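Side-chain contact in quinone oxidoreductase 1 (Escherichia coli, PDB 1QOR), which catalyses the one-electron reduction of quinones to semiquinones, using NADPH as the electron donor: residues 41-46 with 50-55. Residues are numbered along the deposited sequence; the frame is centred on the assembly and turned at random.
With NDP (NADPH dihydro-nicotinamide-adenine-dinucleotide phosphate), chain D.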
loop_
_atom_site.group_PDB
_atom_site.type_symbol
_atom_site.label_atom_id
_atom_site.label_comp_id
_atom_site.label_asym_id
_atom_site.label_seq_id
_atom_site.Cartn_x
_atom_site.Cartn_y
_atom_site.Cartn_z
ATOM N N ASN A 41 -4.018 -24.461 9.943
ATOM C CA ASN A 41 -3.566 -23.152 9.482
ATOM C C ASN A 41 -3.946 -22.118 10.510
ATOM O O ASN A 41 -5.003 -22.243 11.179
ATOM C CB ASN A 41 -4.161 -22.842 8.109
ATOM C CG ASN A 41 -3.515 -23.659 7.010
ATOM O OD1 ASN A 41 -2.390 -23.389 6.603
ATOM N ND2 ASN A 41 -4.226 -24.657 6.505
ATOM N N PHE A 42 -3.119 -21.083 10.637
ATOM C CA PHE A 42 -3.416 -20.088 11.650
ATOM C C PHE A 42 -4.786 -19.427 11.420
ATOM O O PHE A 42 -5.476 -19.116 12.380
ATOM C CB PHE A 42 -2.284 -19.062 11.798
ATOM C CG PHE A 42 -2.103 -18.584 13.213
ATOM C CD1 PHE A 42 -2.933 -17.587 13.745
ATOM C CD2 PHE A 42 -1.151 -19.168 14.030
ATOM C CE1 PHE A 42 -2.812 -17.197 15.059
ATOM C CE2 PHE A 42 -1.005 -18.791 15.359
ATOM C CZ PHE A 42 -1.826 -17.815 15.887
ATOM N N ILE A 43 -5.207 -19.248 10.169
ATOM C CA ILE A 43 -6.529 -18.665 9.924
ATOM C C ILE A 43 -7.646 -19.515 10.604
ATOM O O ILE A 43 -8.687 -18.972 11.005
ATOM C CB ILE A 43 -6.800 -18.482 8.408
ATOM C CG1 ILE A 43 -8.119 -17.720 8.169
ATOM C CG2 ILE A 43 -6.785 -19.842 7.679
ATOM C CD1 ILE A 43 -8.350 -17.345 6.689
ATOM N N ASP A 44 -7.387 -20.811 10.833
ATOM C CA ASP A 44 -8.386 -21.665 11.486
ATOM C C ASP A 44 -8.718 -21.085 12.864
ATOM O O ASP A 44 -9.880 -21.155 13.317
ATOM C CB ASP A 44 -7.900 -23.117 11.648
ATOM C CG ASP A 44 -7.547 -23.785 10.325
ATOM O OD1 ASP A 44 -7.949 -23.291 9.246
ATOM O OD2 ASP A 44 -6.865 -24.831 10.374
ATOM N N THR A 45 -7.713 -20.534 13.541
ATOM C CA THR A 45 -7.956 -19.948 14.856
ATOM C C THR A 45 -8.713 -18.570 14.761
ATOM O O THR A 45 -9.375 -18.157 15.714
ATOM C CB THR A 45 -6.626 -19.745 15.682
ATOM O OG1 THR A 45 -5.817 -18.729 15.058
ATOM C CG2 THR A 45 -5.822 -21.052 15.821
ATOM N N TYR A 46 -8.555 -17.833 13.667
ATOM C CA TYR A 46 -9.240 -16.545 13.529
ATOM C C TYR A 46 -10.776 -16.811 13.425
ATOM O O TYR A 46 -11.620 -16.072 13.999
ATOM C CB TYR A 46 -8.799 -15.821 12.257
ATOM C CG TYR A 46 -7.330 -15.485 12.148
ATOM C CD1 TYR A 46 -6.524 -15.326 13.285
ATOM C CD2 TYR A 46 -6.726 -15.363 10.884
ATOM C CE1 TYR A 46 -5.140 -15.067 13.156
ATOM C CE2 TYR A 46 -5.354 -15.103 10.741
ATOM C CZ TYR A 46 -4.562 -14.961 11.875
ATOM O OH TYR A 46 -3.200 -14.757 11.712
ATOM N N GLY A 50 -13.626 -15.988 16.312
ATOM C CA GLY A 50 -14.542 -14.945 15.940
ATOM C C GLY A 50 -13.929 -13.717 15.280
ATOM O O GLY A 50 -14.672 -12.797 14.942
ATOM N N LEU A 51 -12.607 -13.669 15.079
ATOM C CA LEU A 51 -11.996 -12.518 14.398
ATOM C C LEU A 51 -12.544 -12.516 12.981
ATOM O O LEU A 51 -12.767 -11.451 12.430
ATOM C CB LEU A 51 -10.468 -12.611 14.370
ATOM C CG LEU A 51 -9.649 -11.461 13.753
ATOM C CD1 LEU A 51 -9.805 -10.170 14.563
ATOM C CD2 LEU A 51 -8.183 -11.852 13.751
ATOM N N TYR A 52 -12.665 -13.703 12.369
ATOM C CA TYR A 52 -13.243 -13.863 11.022
ATOM C C TYR A 52 -14.500 -14.734 11.267
ATOM O O TYR A 52 -14.416 -15.973 11.337
ATOM C CB TYR A 52 -12.336 -14.642 10.072
ATOM C CG TYR A 52 -11.077 -13.975 9.545
ATOM C CD1 TYR A 52 -10.649 -12.707 10.000
ATOM C CD2 TYR A 52 -10.267 -14.650 8.610
ATOM C CE1 TYR A 52 -9.433 -12.146 9.529
ATOM C CE2 TYR A 52 -9.087 -14.107 8.144
ATOM C CZ TYR A 52 -8.663 -12.863 8.601
ATOM O OH TYR A 52 -7.468 -12.342 8.133
ATOM N N PRO A 53 -15.685 -14.111 11.374
ATOM C CA PRO A 53 -16.931 -14.864 11.619
ATOM C C PRO A 53 -17.317 -15.718 10.406
ATOM O O PRO A 53 -17.168 -15.290 9.265
ATOM C CB PRO A 53 -17.927 -13.748 11.874
ATOM C CG PRO A 53 -17.508 -12.762 10.845
ATOM C CD PRO A 53 -15.991 -12.714 11.015
ATOM N N PRO A 54 -17.762 -16.958 10.633
ATOM C CA PRO A 54 -18.145 -17.827 9.513
ATOM C C PRO A 54 -19.478 -17.431 8.936
ATOM O O PRO A 54 -20.135 -16.532 9.451
ATOM C CB PRO A 54 -18.217 -19.211 10.156
ATOM C CG PRO A 54 -18.596 -18.924 11.549
ATOM C CD PRO A 54 -17.806 -17.684 11.911
ATOM N N PRO A 55 -19.872 -18.056 7.813
ATOM C CA PRO A 55 -21.162 -17.742 7.182
ATOM C C PRO A 55 -22.271 -17.915 8.239
ATOM O O PRO A 55 -23.198 -17.100 8.318
ATOM C CB PRO A 55 -21.247 -18.783 6.077
ATOM C CG PRO A 55 -19.800 -18.913 5.649
ATOM C CD PRO A 55 -19.085 -18.989 6.979
HETATM P PA NDP D . 2.815 -20.441 12.146
HETATM O O1A NDP D . 3.067 -21.904 12.145
HETATM O O2A NDP D . 3.804 -19.550 11.483
HETATM O O5B NDP D . 2.498 -19.936 13.577
HETATM C C5B NDP D . 2.451 -18.577 13.922
HETATM C C4B NDP D . 3.798 -18.164 14.435
HETATM O O4B NDP D . 3.676 -16.749 14.474
HETATM C C3B NDP D . 4.165 -18.578 15.866
HETATM O O3B NDP D . 4.738 -19.913 15.855
HETATM C C2B NDP D . 5.016 -17.409 16.338
HETATM O O2B NDP D . 6.378 -17.715 16.069
HETATM C C1B NDP D . 4.491 -16.173 15.485
HETATM N N9A NDP D . 3.867 -15.279 16.473
HETATM C C8A NDP D . 4.268 -14.061 16.839
HETATM N N7A NDP D . 3.466 -13.588 17.801
HETATM C C5A NDP D . 2.585 -14.544 17.999
HETATM C C6A NDP D . 1.564 -14.507 18.941
HETATM N N6A NDP D . 1.362 -13.474 19.750
HETATM N N1A NDP D . 0.791 -15.593 18.995
HETATM C C2A NDP D . 0.974 -16.675 18.189
HETATM N N3A NDP D . 1.963 -16.700 17.292
HETATM C C4A NDP D . 2.796 -15.623 17.193
HETATM O O3 NDP D . 1.462 -20.323 11.319
HETATM P PN NDP D . 1.036 -20.514 9.810
HETATM O O1N NDP D . 2.188 -20.954 8.943
HETATM O O2N NDP D . -0.252 -21.304 9.774
HETATM O O5D NDP D . 0.665 -18.948 9.461
HETATM C C5D NDP D . 1.560 -17.852 9.588
HETATM C C4D NDP D . 0.851 -16.553 9.397
HETATM O O4D NDP D . 0.477 -16.383 8.011
HETATM C C3D NDP D . -0.433 -16.433 10.210
HETATM O O3D NDP D . -0.546 -15.114 10.754
HETATM C C2D NDP D . -1.508 -16.701 9.134
HETATM O O2D NDP D . -2.753 -16.158 9.494
HETATM C C1D NDP D . -0.957 -16.014 7.918
HETATM N N1N NDP D . -1.274 -16.502 6.549
HETATM C C2N NDP D . -1.675 -15.606 5.589
HETATM C C3N NDP D . -1.954 -16.081 4.320
HETATM C C7N NDP D . -2.366 -15.126 3.208
HETATM O O7N NDP D . -2.572 -15.530 2.069
HETATM N N7N NDP D . -2.469 -13.866 3.574
HETATM C C4N NDP D . -1.832 -17.423 4.000
HETATM C C5N NDP D . -1.418 -18.323 4.991
HETATM C C6N NDP D . -1.151 -17.847 6.264
HETATM P P2B NDP D . 7.602 -17.075 16.999
HETATM O O1X NDP D . 8.837 -17.401 16.254
HETATM O O2X NDP D . 7.334 -15.633 17.067
HETATM O O3X NDP D . 7.442 -17.764 18.294
#
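Y46 O gathers three backbone N-H groups from the turn that follows helix 42-49. Y52 N supplies the well-directed one, 3.1 Å from Y46 O with a nearly straight N-H...O angle of 174°, although it approaches from well above the carbonyl plane. The bonds from G50 N and L51 N to the same oxygen are weak, the latter strongly bent despite its short reach. G50, with its positive phi, ends the helix in a Schellman motif, and the chain then folds back so that L51 and Y52 lie beside Y46. At the far end of the Y46 side chain, OH donates to the ribose hydroxyl O2D of NADPH at 2.7 Å, while the ligand's pyrophosphate oxygen O2N accepts from F42 N at 3.0 Å; F42 and Y46 thus hold the cofactor at two points, one through backbone and one through side chain.

Between its two polar ends, Y46 turns a ring edge to the face of Y52, an inclined edge-to-face pair with centroids 5.2 Å apart and planes at 58°. Y46 CB adds a CH-pi contact over that same ring, 4.1 Å from its centroid. With CG anti to the carbonyl carbon (chi1 -72°), Y52 lies alongside Y46, the two side chains pointing the same way. I43 CD1 meets the edge of the Y52 ring, 3.6 Å from CE2, and L51 CD2 rests 3.9 Å from Y46 CD1. A leucine in place of Y46 would probably leave O2D without its phenolic donor and Y52 without its edge-to-face partner.

In the GroES-like domain, this helix and turn follow strand 37-39 in sequence and lead on toward strand 65-72. Helix 307-315 packs against F42, D44 and T45, while N240, from the loop after strand 233-237 of the parallel Rossmann sheet, touches Y52 and hydrogen-bonds Y46 OH through its backbone N.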